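Local coordinates for putative cell adhesion protein (Parabacteroides distasonis, PDB 3LIU), which is probably a fimbrillin-type pilus subunit of the FimA/Mfa1 family, taking part in cell adhesion, at residues Glu119-Gly124 / Glu281-Glu286; Thr141-Tyr146 / Ile153-Ile158; Lys269-Val272 / Pro276-Asn279. One frame throughout, in Å; residues are numbered along the deposited sequence.

Overall arrangement
The three contacts lie along an elongated, beta-rich chain. Interaction 1 sits nearest the middle, its centre about 7 Å from that of the chain, and joins the loop before strand 127-136 to strand 282-284. Interaction 2, at the surface about 33 Å away between centres, lies wholly within the sequence that interaction 1 spans. Interaction 3 comes later in that span, on strand 268-270, which strand 282-284 follows; its centre is about 17 Å from that of interaction 1, and F282 packs on K269. Interactions 2 and 3 are about 48 Å apart between centres, close to the sum of their distances from interaction 1, the long-range tie between them in this probable pilus subunit.

Interaction 1: residues Glu119-Gly124 / Glu281-Glu286; sequences ETLTKG and EFYVYE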
ATOM      1  N   GLU A 119      -8.105  -5.597  -0.829  1.00 14.56           N
ATOM      2  CA  GLU A 119      -7.101  -5.338  -1.903  1.00 14.59           C
ATOM      3  C   GLU A 119      -6.508  -6.611  -2.518  1.00 12.66           C
ATOM      4  O   GLU A 119      -5.423  -7.041  -2.161  1.00 12.46           O
ATOM      5  CB  GLU A 119      -5.989  -4.415  -1.407  1.00 16.50           C
ATOM      6  CG  GLU A 119      -6.488  -3.103  -0.820  1.00 17.50           C
ATOM      7  CD  GLU A 119      -7.092  -2.145  -1.861  1.00 20.93           C
ATOM      8  OE1 GLU A 119      -7.102  -2.438  -3.094  1.00 18.18           O
ATOM      9  OE2 GLU A 119      -7.601  -1.097  -1.422  1.00 11.51           O
ATOM     10  N   THR A 120      -7.248  -7.188  -3.443  1.00 11.65           N
ATOM     11  CA  THR A 120      -6.816  -8.355  -4.221  1.00 14.87           C
ATOM     12  C   THR A 120      -6.698  -8.028  -5.706  1.00 13.67           C
ATOM     13  O   THR A 120      -7.294  -7.066  -6.209  1.00 14.89           O
ATOM     14  CB  THR A 120      -7.834  -9.485  -4.086  1.00 16.60           C
ATOM     15  OG1 THR A 120      -9.068  -9.038  -4.657  1.00 21.27           O
ATOM     16  CG2 THR A 120      -8.052  -9.847  -2.580  1.00 13.89           C
ATOM     17  N   LEU A 121      -5.936  -8.844  -6.422  1.00 14.49           N
ATOM     18  CA  LEU A 121      -5.831  -8.680  -7.847  1.00 14.44           C
ATOM     19  C   LEU A 121      -7.185  -8.985  -8.460  1.00 12.97           C
ATOM     20  O   LEU A 121      -7.528  -8.415  -9.440  1.00 14.81           O
ATOM     21  CB  LEU A 121      -4.698  -9.519  -8.448  1.00 13.44           C
ATOM     22  CG  LEU A 121      -3.296  -9.210  -7.952  1.00 15.47           C
ATOM     23  CD1 LEU A 121      -2.278 -10.060  -8.716  1.00 23.64           C
ATOM     24  CD2 LEU A 121      -2.990  -7.700  -8.067  1.00 16.31           C
ATOM     25  N   THR A 122      -8.004  -9.820  -7.847  1.00 17.12           N
ATOM     26  CA  THR A 122      -9.367 -10.015  -8.399  1.00 17.86           C
ATOM     27  C   THR A 122     -10.240  -8.782  -8.374  1.00 15.20           C
ATOM     28  O   THR A 122     -10.860  -8.473  -9.371  1.00 14.37           O
ATOM     29  CB  THR A 122     -10.104 -11.177  -7.751  1.00 19.32           C
ATOM     30  OG1 THR A 122      -9.279 -12.331  -7.860  1.00 26.96           O
ATOM     31  CG2 THR A 122     -11.418 -11.440  -8.478  1.00 19.59           C
ATOM     32  N   LYS A 123     -10.270  -8.039  -7.263  1.00 16.89           N
ATOM     33  CA  LYS A 123     -10.962  -6.736  -7.257  1.00 15.43           C
ATOM     34  C   LYS A 123     -10.289  -5.743  -8.192  1.00 16.73           C
ATOM     35  O   LYS A 123     -10.953  -4.889  -8.832  1.00 14.90           O
ATOM     36  CB  LYS A 123     -10.995  -6.122  -5.863  1.00 18.29           C
ATOM     37  CG  LYS A 123     -11.622  -4.698  -5.857  1.00 20.92           C
ATOM     38  CD  LYS A 123     -11.746  -4.152  -4.454  1.00 15.43           C
ATOM     39  CE  LYS A 123     -10.385  -3.660  -3.908  1.00 13.51           C
ATOM     40  NZ  LYS A 123      -9.850  -2.502  -4.562  1.00 15.41           N
ATOM     41  N   GLY A 124      -8.963  -5.843  -8.268  1.00 15.37           N
ATOM     42  CA  GLY A 124      -8.176  -4.720  -8.739  1.00 14.10           C
ATOM     43  C   GLY A 124      -7.787  -3.903  -7.521  1.00 12.61           C
ATOM     44  O   GLY A 124      -8.540  -3.795  -6.566  1.00 15.38           O
ATOM     45  N   GLU A 281       5.059 -10.748  -3.291  1.00 13.82           N
ATOM     46  CA  GLU A 281       4.717  -9.367  -2.925  1.00 16.39           C
ATOM     47  C   GLU A 281       3.550  -9.333  -1.935  1.00 18.02           C
ATOM     48  O   GLU A 281       2.574 -10.053  -2.128  1.00 18.01           O
ATOM     49  CB  GLU A 281       4.365  -8.555  -4.155  1.00 17.19           C
ATOM     50  CG  GLU A 281       5.569  -8.227  -5.004  1.00 19.13           C
ATOM     51  CD  GLU A 281       5.215  -7.507  -6.298  1.00 22.58           C
ATOM     52  OE1 GLU A 281       4.416  -6.529  -6.297  1.00 20.03           O
ATOM     53  OE2 GLU A 281       5.761  -7.919  -7.325  1.00 19.19           O
ATOM     54  N   PHE A 282       3.686  -8.515  -0.877  1.00 14.31           N
ATOM     55  CA  PHE A 282       2.635  -8.275   0.092  1.00 14.19           C
ATOM     56  C   PHE A 282       2.163  -6.851  -0.105  1.00 14.05           C
ATOM     57  O   PHE A 282       2.988  -5.951  -0.211  1.00 14.21           O
ATOM     58  CB  PHE A 282       3.187  -8.383   1.540  1.00 14.62           C
ATOM     59  CG  PHE A 282       3.673  -9.774   1.914  1.00 11.95           C
ATOM     60  CD1 PHE A 282       2.771 -10.785   2.227  1.00 14.14           C
ATOM     61  CD2 PHE A 282       5.021 -10.078   1.913  1.00 10.79           C
ATOM     62  CE1 PHE A 282       3.230 -12.090   2.584  1.00 12.20           C
ATOM     63  CE2 PHE A 282       5.468 -11.360   2.255  1.00 12.89           C
ATOM     64  CZ  PHE A 282       4.562 -12.357   2.601  1.00 15.51           C
ATOM     65  N   TYR A 283       0.848  -6.644  -0.059  1.00 11.63           N
ATOM     66  CA  TYR A 283       0.245  -5.358  -0.236  1.00 11.40           C
ATOM     67  C   TYR A 283      -0.233  -4.803   1.098  1.00 12.94           C
ATOM     68  O   TYR A 283      -0.916  -5.490   1.874  1.00 11.41           O
ATOM     69  CB  TYR A 283      -0.948  -5.432  -1.204  1.00 13.75           C
ATOM     70  CG  TYR A 283      -0.669  -5.990  -2.566  1.00 13.52           C
ATOM     71  CD1 TYR A 283       0.516  -5.661  -3.255  1.00 20.75           C
ATOM     72  CD2 TYR A 283      -1.576  -6.841  -3.189  1.00 18.29           C
ATOM     73  CE1 TYR A 283       0.796  -6.205  -4.505  1.00 20.81           C
ATOM     74  CE2 TYR A 283      -1.324  -7.347  -4.452  1.00 21.77           C
ATOM     75  CZ  TYR A 283      -0.147  -7.017  -5.108  1.00 21.81           C
ATOM     76  OH  TYR A 283       0.124  -7.540  -6.353  1.00 14.57           O
ATOM     77  N   VAL A 284       0.100  -3.533   1.332  1.00 12.76           N
ATOM     78  CA  VAL A 284      -0.173  -2.897   2.613  1.00 12.53           C
ATOM     79  C   VAL A 284      -0.557  -1.460   2.304  1.00 10.79           C
ATOM     80  O   VAL A 284      -0.265  -0.959   1.198  1.00 12.75           O
ATOM     81  CB  VAL A 284       1.084  -2.928   3.582  1.00 11.47           C
ATOM     82  CG1 VAL A 284       1.480  -4.328   3.946  1.00 11.60           C
ATOM     83  CG2 VAL A 284       2.277  -2.203   2.973  1.00 10.96           C
ATOM     84  N   TYR A 285      -1.193  -0.788   3.257  1.00 13.31           N
ATOM     85  CA  TYR A 285      -1.453   0.651   3.120  1.00 12.21           C
ATOM     86  C   TYR A 285      -0.275   1.434   3.734  1.00 11.72           C
ATOM     87  O   TYR A 285       0.642   0.855   4.369  1.00 10.67           O
ATOM     88  CB  TYR A 285      -2.795   1.062   3.771  1.00 12.82           C
ATOM     89  CG  TYR A 285      -4.076   0.565   3.094  1.00 10.24           C
ATOM     90  CD1 TYR A 285      -4.203   0.531   1.712  1.00 10.66           C
ATOM     91  CD2 TYR A 285      -5.179   0.182   3.852  1.00  9.54           C
ATOM     92  CE1 TYR A 285      -5.353   0.113   1.099  1.00 11.50           C
ATOM     93  CE2 TYR A 285      -6.380  -0.241   3.223  1.00 10.64           C
ATOM     94  CZ  TYR A 285      -6.446  -0.281   1.872  1.00  7.57           C
ATOM     95  OH  TYR A 285      -7.558  -0.723   1.205  1.00  7.21           O
ATOM     96  N   GLU A 286      -0.332   2.754   3.599  1.00 12.14           N
ATOM     97  CA  GLU A 286       0.722   3.599   4.150  1.00 11.43           C
ATOM     98  C   GLU A 286       0.801   3.468   5.651  1.00  9.16           C
ATOM     99  O   GLU A 286      -0.211   3.345   6.349  1.00 10.17           O
ATOM    100  CB  GLU A 286       0.528   5.081   3.797  1.00  9.09           C
ATOM    101  CG  GLU A 286       0.555   5.374   2.302  1.00 16.11           C
ATOM    102  CD  GLU A 286       0.766   6.850   1.976  1.00 16.23           C
ATOM    103  OE1 GLU A 286       0.143   7.700   2.655  1.00 14.43           O
ATOM    104  OE2 GLU A 286       1.499   7.143   0.988  1.00 12.31           O
TER
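E119 reaches Y285 by bending its chain. From CB, chi1 (-54°) puts CG beside the backbone N and against the phenol end of Y285, CG standing 3.3 Å from Y285 OH; the bend at chi2 (-69°) then turns CD and the carboxylate. CD follows at 3.4 Å from the same hydroxyl, and OE2 at the tip accepts a hydrogen bond from Y285 OH at 2.7 Å through its anti lone pair, the one directed away from OE1. OE2 lies in the ring plane, at the edge of Y285, while the carboxylate itself is turned 82° from that plane. OE2 also has a hydrogen-bonding partner in T126, and OE1 takes a salt bridge from K123 NZ (3.1 Å), which arrives from above the carboxylate plane. Both oxygens of this buried carboxylate are thus engaged, which probably favours its charged form.

K123 closes the compact turn of 119-124: its NZ also donates to G124 O, and its backbone N donates to T120 OG1 in an ST motif (3.0 Å). The turn belongs to the loop between strands 113-115 and 127-136, and it meets strand 282-284, which pairs antiparallel with strand 172-185.

On strand 282-284 itself, Y283 meets the backbone of 119-124 edge-on, with E119 O near its ring plane. L121 crosses Y283 at about a right angle, its CD2 methyl 3.6 Å from Y283 OH and 4.0 Å from CE2.

Interaction 2: residues Thr141-Tyr146 / Ile153-Ile158; sequences TNYIGY and ITVKDI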
ATOM      1  N   THR A 141     -21.211  18.045 -24.211  1.00 20.07           N
ATOM      2  CA  THR A 141     -20.361  17.005 -23.673  1.00 19.49           C
ATOM      3  C   THR A 141     -18.977  17.556 -23.227  1.00 19.59           C
ATOM      4  O   THR A 141     -18.194  18.042 -24.048  1.00 19.91           O
ATOM      5  CB  THR A 141     -20.213  15.819 -24.658  1.00 21.05           C
ATOM      6  OG1 THR A 141     -21.503  15.241 -24.899  1.00 23.96           O
ATOM      7  CG2 THR A 141     -19.287  14.731 -24.061  1.00 15.62           C
ATOM      8  N   ASN A 142     -18.696  17.496 -21.925  1.00 15.78           N
ATOM      9  CA  ASN A 142     -17.378  17.868 -21.416  1.00 16.03           C
ATOM     10  C   ASN A 142     -16.488  16.639 -21.314  1.00 15.69           C
ATOM     11  O   ASN A 142     -16.899  15.611 -20.761  1.00 14.06           O
ATOM     12  CB  ASN A 142     -17.454  18.524 -20.044  1.00 17.79           C
ATOM     13  CG  ASN A 142     -18.149  19.853 -20.084  1.00 16.66           C
ATOM     14  OD1 ASN A 142     -17.509  20.896 -20.266  1.00 15.82           O
ATOM     15  ND2 ASN A 142     -19.455  19.835 -19.914  1.00 11.56           N
ATOM     16  N   TYR A 143     -15.262  16.767 -21.815  1.00 10.47           N
ATOM     17  CA  TYR A 143     -14.318  15.669 -21.761  1.00 12.32           C
ATOM     18  C   TYR A 143     -13.188  15.986 -20.775  1.00 11.62           C
ATOM     19  O   TYR A 143     -12.714  17.132 -20.700  1.00 13.04           O
ATOM     20  CB  TYR A 143     -13.737  15.430 -23.159  1.00 14.01           C
ATOM     21  CG  TYR A 143     -14.725  14.946 -24.186  1.00 13.56           C
ATOM     22  CD1 TYR A 143     -15.143  13.633 -24.181  1.00 20.97           C
ATOM     23  CD2 TYR A 143     -15.205  15.796 -25.177  1.00 15.75           C
ATOM     24  CE1 TYR A 143     -16.037  13.177 -25.094  1.00 20.38           C
ATOM     25  CE2 TYR A 143     -16.102  15.343 -26.111  1.00 20.56           C
ATOM     26  CZ  TYR A 143     -16.515  14.022 -26.052  1.00 22.24           C
ATOM     27  OH  TYR A 143     -17.399  13.501 -26.948  1.00 21.23           O
ATOM     28  N   ILE A 144     -12.775  14.976 -20.010  1.00 14.07           N
ATOM     29  CA  ILE A 144     -11.581  15.070 -19.195  1.00 11.45           C
ATOM     30  C   ILE A 144     -10.649  13.942 -19.553  1.00 12.19           C
ATOM     31  O   ILE A 144     -10.948  12.745 -19.338  1.00 11.95           O
ATOM     32  CB  ILE A 144     -11.907  15.049 -17.696  1.00 13.93           C
ATOM     33  CG1 ILE A 144     -12.801  16.245 -17.355  1.00 13.08           C
ATOM     34  CG2 ILE A 144     -10.601  15.023 -16.866  1.00 11.27           C
ATOM     35  CD1 ILE A 144     -13.295  16.276 -15.892  1.00 15.01           C
ATOM     36  N   GLY A 145      -9.507  14.324 -20.108  1.00 12.72           N
ATOM     37  CA  GLY A 145      -8.449  13.383 -20.428  1.00 11.92           C
ATOM     38  C   GLY A 145      -8.371  12.940 -21.877  1.00 12.94           C
ATOM     39  O   GLY A 145      -7.610  12.022 -22.187  1.00 16.81           O
ATOM     40  N   TYR A 146      -9.118  13.600 -22.768  1.00 11.98           N
ATOM     41  CA  TYR A 146      -9.214  13.157 -24.161  1.00 14.13           C
ATOM     42  C   TYR A 146      -8.333  13.956 -25.112  1.00 16.98           C
ATOM     43  O   TYR A 146      -8.317  13.689 -26.314  1.00 19.14           O
ATOM     44  CB  TYR A 146     -10.665  13.243 -24.625  1.00 11.76           C
ATOM     45  CG  TYR A 146     -11.546  12.162 -24.116  1.00 15.75           C
ATOM     46  CD1 TYR A 146     -12.019  12.174 -22.803  1.00 19.81           C
ATOM     47  CD2 TYR A 146     -11.932  11.117 -24.947  1.00 21.25           C
ATOM     48  CE1 TYR A 146     -12.862  11.167 -22.344  1.00 21.71           C
ATOM     49  CE2 TYR A 146     -12.778  10.120 -24.503  1.00 19.51           C
ATOM     50  CZ  TYR A 146     -13.221  10.137 -23.197  1.00 21.02           C
ATOM     51  OH  TYR A 146     -14.059   9.131 -22.781  1.00 26.20           O
ATOM     52  N   ILE A 153     -13.342  19.568 -29.157  1.00 21.10           N
ATOM     53  CA  ILE A 153     -12.897  18.357 -29.814  1.00 20.35           C
ATOM     54  C   ILE A 153     -14.108  17.525 -30.193  1.00 21.14           C
ATOM     55  O   ILE A 153     -15.241  17.841 -29.784  1.00 23.71           O
ATOM     56  CB  ILE A 153     -11.934  17.535 -28.940  1.00 21.49           C
ATOM     57  CG1 ILE A 153     -12.648  16.927 -27.719  1.00 20.70           C
ATOM     58  CG2 ILE A 153     -10.744  18.399 -28.544  1.00 19.48           C
ATOM     59  CD1 ILE A 153     -11.783  15.915 -26.940  1.00 21.06           C
ATOM     60  N   THR A 154     -13.876  16.493 -30.997  1.00 20.87           N
ATOM     61  CA  THR A 154     -14.921  15.508 -31.316  1.00 21.43           C
ATOM     62  C   THR A 154     -14.396  14.118 -31.066  1.00 20.95           C
ATOM     63  O   THR A 154     -13.278  13.771 -31.449  1.00 23.15           O
ATOM     64  CB  THR A 154     -15.457  15.658 -32.760  1.00 21.30           C
ATOM     65  OG1 THR A 154     -16.170  16.889 -32.850  1.00 23.35           O
ATOM     66  CG2 THR A 154     -16.413  14.521 -33.119  1.00 21.66           C
ATOM     67  N   VAL A 155     -15.197  13.343 -30.356  1.00 22.56           N
ATOM     68  CA  VAL A 155     -14.842  11.998 -29.988  1.00 22.83           C
ATOM     69  C   VAL A 155     -16.024  11.123 -30.420  1.00 24.56           C
ATOM     70  O   VAL A 155     -17.184  11.330 -29.990  1.00 25.27           O
ATOM     71  CB  VAL A 155     -14.544  11.912 -28.481  1.00 23.44           C
ATOM     72  CG1 VAL A 155     -14.047  10.531 -28.109  1.00 19.90           C
ATOM     73  CG2 VAL A 155     -13.522  12.985 -28.094  1.00 19.81           C
ATOM     74  N   LYS A 156     -15.737  10.192 -31.328  1.00 25.63           N
ATOM     75  CA  LYS A 156     -16.771   9.305 -31.887  1.00 25.95           C
ATOM     76  C   LYS A 156     -17.993  10.090 -32.337  1.00 25.38           C
ATOM     77  O   LYS A 156     -19.120   9.740 -32.005  1.00 29.72           O
ATOM     78  CB  LYS A 156     -17.140   8.249 -30.842  1.00 24.57           C
ATOM     79  CG  LYS A 156     -15.892   7.575 -30.308  1.00 29.12           C
ATOM     80  CD  LYS A 156     -16.107   6.174 -29.782  1.00 29.14           C
ATOM     81  CE  LYS A 156     -14.750   5.558 -29.405  1.00 36.47           C
ATOM     82  NZ  LYS A 156     -14.838   4.135 -28.899  1.00 33.18           N
ATOM     83  N   ASP A 157     -17.748  11.168 -33.078  1.00 26.46           N
ATOM     84  CA  ASP A 157     -18.788  12.029 -33.687  1.00 26.57           C
ATOM     85  C   ASP A 157     -19.626  12.848 -32.693  1.00 25.25           C
ATOM     86  O   ASP A 157     -20.517  13.597 -33.124  1.00 24.40           O
ATOM     87  CB  ASP A 157     -19.727  11.214 -34.608  1.00 27.86           C
ATOM     88  CG  ASP A 157     -19.003  10.092 -35.344  1.00 33.91           C
ATOM     89  OD1 ASP A 157     -18.464  10.353 -36.446  1.00 35.55           O
ATOM     90  OD2 ASP A 157     -18.969   8.949 -34.816  1.00 40.19           O
ATOM     91  N   ILE A 158     -19.363  12.690 -31.390  1.00 23.69           N
ATOM     92  CA  ILE A 158     -19.931  13.546 -30.339  1.00 21.35           C
ATOM     93  C   ILE A 158     -18.948  14.687 -30.110  1.00 23.55           C
ATOM     94  O   ILE A 158     -17.844  14.485 -29.536  1.00 23.71           O
ATOM     95  CB  ILE A 158     -20.098  12.830 -28.942  1.00 21.00           C
ATOM     96  CG1 ILE A 158     -20.708  11.430 -29.060  1.00 24.06           C
ATOM     97  CG2 ILE A 158     -20.902  13.713 -27.980  1.00 20.50           C
ATOM     98  CD1 ILE A 158     -22.091  11.379 -29.596  1.00 27.14           C
TER
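Y143 meets I153, V155 and I158 of 153-158. Its OH donates to I158 O at 2.8 Å, approaching from above the carbonyl plane, and that oxygen lies at the ring edge, near its plane. V155 CG2 lies over one face of the ring in a CH-pi contact, 3.9 Å from the centroid, while the CG2 methyl of T141 covers the opposite face. CG1 of I153 comes in obliquely, 3.8 Å from Y143 CD2. V155 uses its other methyl on the neighbouring tyrosine: with CG1 anti to the backbone N (chi1 -175°), that methyl reaches Y146 CE2 at 3.8 Å. I153 CD1 packs on Y146 CB at 3.7 Å, and the I158 CG2 methyl meets T141 OG1 at 3.5 Å.

The acceptor I158 O is itself held by V155 N, which reaches it from the face opposite Y143 OH. E162 of strand 158-162, which Y143 also touches, accepts from the backbone N atoms of G145 and Y146, and Y143 pairs by backbone bonds with K161 and V163. The segment 153-158 is the reversal of a two-residue beta hairpin: V155 and I158 bond in both directions around a type I' turn with K156 and D157 at its corner, joining antiparallel strands 151-155 and 158-162.

Interaction 3: residues Lys269-Val272 / Pro276-Asn279; sequences KKHV and PALN
The backbone doubles back between 269-272 and 276-279, bringing the CA atoms of H271 and A277 to 4.4 Å of each other; strand 268-270 ends at K270, and both H271-V272 and P276-N279 are irregular. H271 provides the polar tie. Its imidazole ND1 accepts the backbone N-H of A277 at 2.9 Å, nearly straight at 161°, and the donor lies only 3° out of the ring plane. A side-chain acceptor therefore fixes the peptide N-H of A277, and the bond implies that ND1 carries no proton in this conformation. The ring reaches that place because CG is anti to the backbone N (chi1 -172°), which brings the ND1 edge of the imidazole to the A277 N-H, with CE1 beside P276.

Around the hydrogen bond the contacts are van der Waals. H271 CE1 sits 3.5 Å from P276 CB, the two side chains running at a slant to each other, and ND1 lies 3.4 Å from P276 CA. Nearer the backbone, H271 CB meets A277 CB at 3.7 Å. L278 contributes more lightly, with CG 4.2 Å from H271 CE1. The A277 methyl also touches the backbone of strand 268-270, 3.7 Å from K269 O.

K269 runs alongside this turn. Its CG, set by chi1, rests on A277; the bend at chi2 turns the chain toward P276, with CE 3.6 Å from P276 O, and the bend at chi4 directs NZ, which forms a salt bridge with D275, within the short connection between the segments.

Strand 193-213 backs the contact: K269 and H271 pair by backbone bonds with V203 and K201, and A277 packs on L200 and V203. Beyond it, N279 bonds through its backbone to L180 of strand 172-185, shortly before the chain enters strand 282-284.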
ATOM      1  N   LYS A 269       3.468 -15.916   4.189  1.00 14.12           N
ATOM      2  CA  LYS A 269       3.764 -16.865   3.132  1.00 16.29           C
ATOM      3  C   LYS A 269       4.815 -17.855   3.590  1.00 17.93           C
ATOM      4  O   LYS A 269       5.939 -17.470   3.994  1.00 13.11           O
ATOM      5  CB  LYS A 269       4.300 -16.146   1.904  1.00 17.66           C
ATOM      6  CG  LYS A 269       4.557 -17.025   0.698  1.00 21.33           C
ATOM      7  CD  LYS A 269       3.369 -17.101  -0.241  1.00 31.27           C
ATOM      8  CE  LYS A 269       3.653 -18.001  -1.448  1.00 33.35           C
ATOM      9  NZ  LYS A 269       3.371 -19.425  -1.148  1.00 46.68           N
ATOM     10  N   LYS A 270       4.453 -19.121   3.490  1.00 16.10           N
ATOM     11  CA  LYS A 270       5.376 -20.233   3.667  1.00 22.16           C
ATOM     12  C   LYS A 270       6.306 -20.346   2.442  1.00 21.53           C
ATOM     13  O   LYS A 270       5.859 -20.147   1.325  1.00 19.60           O
ATOM     14  CB  LYS A 270       4.559 -21.513   3.858  1.00 22.18           C
ATOM     15  CG  LYS A 270       5.373 -22.771   4.140  1.00 32.12           C
ATOM     16  CD  LYS A 270       4.454 -23.954   4.532  1.00 37.63           C
ATOM     17  CE  LYS A 270       5.272 -25.168   4.994  1.00 42.47           C
ATOM     18  NZ  LYS A 270       4.568 -25.968   6.052  1.00 45.53           N
ATOM     19  N   HIS A 271       7.589 -20.636   2.671  1.00 22.85           N
ATOM     20  CA  HIS A 271       8.569 -20.857   1.599  1.00 25.12           C
ATOM     21  C   HIS A 271       8.683 -22.344   1.290  1.00 26.71           C
ATOM     22  O   HIS A 271       9.069 -23.110   2.134  1.00 23.57           O
ATOM     23  CB  HIS A 271       9.956 -20.331   1.999  1.00 25.12           C
ATOM     24  CG  HIS A 271      10.967 -20.351   0.881  1.00 27.76           C
ATOM     25  ND1 HIS A 271      10.824 -19.605  -0.269  1.00 25.67           N
ATOM     26  CD2 HIS A 271      12.158 -20.991   0.762  1.00 25.39           C
ATOM     27  CE1 HIS A 271      11.866 -19.801  -1.059  1.00 25.80           C
ATOM     28  NE2 HIS A 271      12.697 -20.625  -0.450  1.00 24.02           N
ATOM     29  N   VAL A 272       8.315 -22.731   0.077  1.00 33.49           N
ATOM     30  CA  VAL A 272       8.494 -24.111  -0.418  1.00 37.72           C
ATOM     31  C   VAL A 272       9.040 -24.045  -1.855  1.00 40.61           C
ATOM     32  O   VAL A 272       8.634 -23.165  -2.615  1.00 40.76           O
ATOM     33  CB  VAL A 272       7.175 -24.945  -0.330  1.00 36.87           C
ATOM     34  CG1 VAL A 272       6.765 -25.128   1.142  1.00 36.37           C
ATOM     35  CG2 VAL A 272       6.045 -24.305  -1.134  1.00 35.50           C
ATOM     36  N   PRO A 276       7.607 -20.270  -3.700  1.00 32.24           N
ATOM     37  CA  PRO A 276       8.519 -19.585  -2.790  1.00 30.89           C
ATOM     38  C   PRO A 276       7.940 -18.350  -2.116  1.00 27.63           C
ATOM     39  O   PRO A 276       7.022 -17.735  -2.633  1.00 25.62           O
ATOM     40  CB  PRO A 276       9.703 -19.186  -3.694  1.00 30.50           C
ATOM     41  CG  PRO A 276       9.142 -19.137  -5.080  1.00 32.13           C
ATOM     42  CD  PRO A 276       7.897 -19.964  -5.117  1.00 30.03           C
ATOM     43  N   ALA A 277       8.508 -18.029  -0.950  1.00 27.02           N
ATOM     44  CA  ALA A 277       8.219 -16.826  -0.204  1.00 27.62           C
ATOM     45  C   ALA A 277       9.073 -15.676  -0.739  1.00 27.30           C
ATOM     46  O   ALA A 277       8.715 -14.511  -0.620  1.00 24.98           O
ATOM     47  CB  ALA A 277       8.494 -17.062   1.285  1.00 24.85           C
ATOM     48  N   LEU A 278      10.211 -16.028  -1.326  1.00 27.32           N
ATOM     49  CA  LEU A 278      11.089 -15.061  -1.984  1.00 25.67           C
ATOM     50  C   LEU A 278      10.412 -14.403  -3.181  1.00 21.84           C
ATOM     51  O   LEU A 278       9.816 -15.065  -4.015  1.00 21.48           O
ATOM     52  CB  LEU A 278      12.367 -15.749  -2.476  1.00 24.10           C
ATOM     53  CG  LEU A 278      13.494 -15.980  -1.489  1.00 28.55           C
ATOM     54  CD1 LEU A 278      14.666 -16.562  -2.253  1.00 29.22           C
ATOM     55  CD2 LEU A 278      13.884 -14.673  -0.805  1.00 28.92           C
ATOM     56  N   ASN A 279      10.545 -13.091  -3.252  1.00 19.38           N
ATOM     57  CA  ASN A 279       9.895 -12.280  -4.226  1.00 19.72           C
ATOM     58  C   ASN A 279       8.357 -12.265  -4.185  1.00 15.97           C
ATOM     59  O   ASN A 279       7.749 -11.680  -5.028  1.00 16.08           O
ATOM     60  CB  ASN A 279      10.433 -12.627  -5.620  1.00 20.29           C
ATOM     61  CG  ASN A 279      11.946 -12.444  -5.700  1.00 23.24           C
ATOM     62  OD1 ASN A 279      12.667 -13.317  -6.156  1.00 34.06           O
ATOM     63  ND2 ASN A 279      12.423 -11.320  -5.224  1.00 23.49           N
TER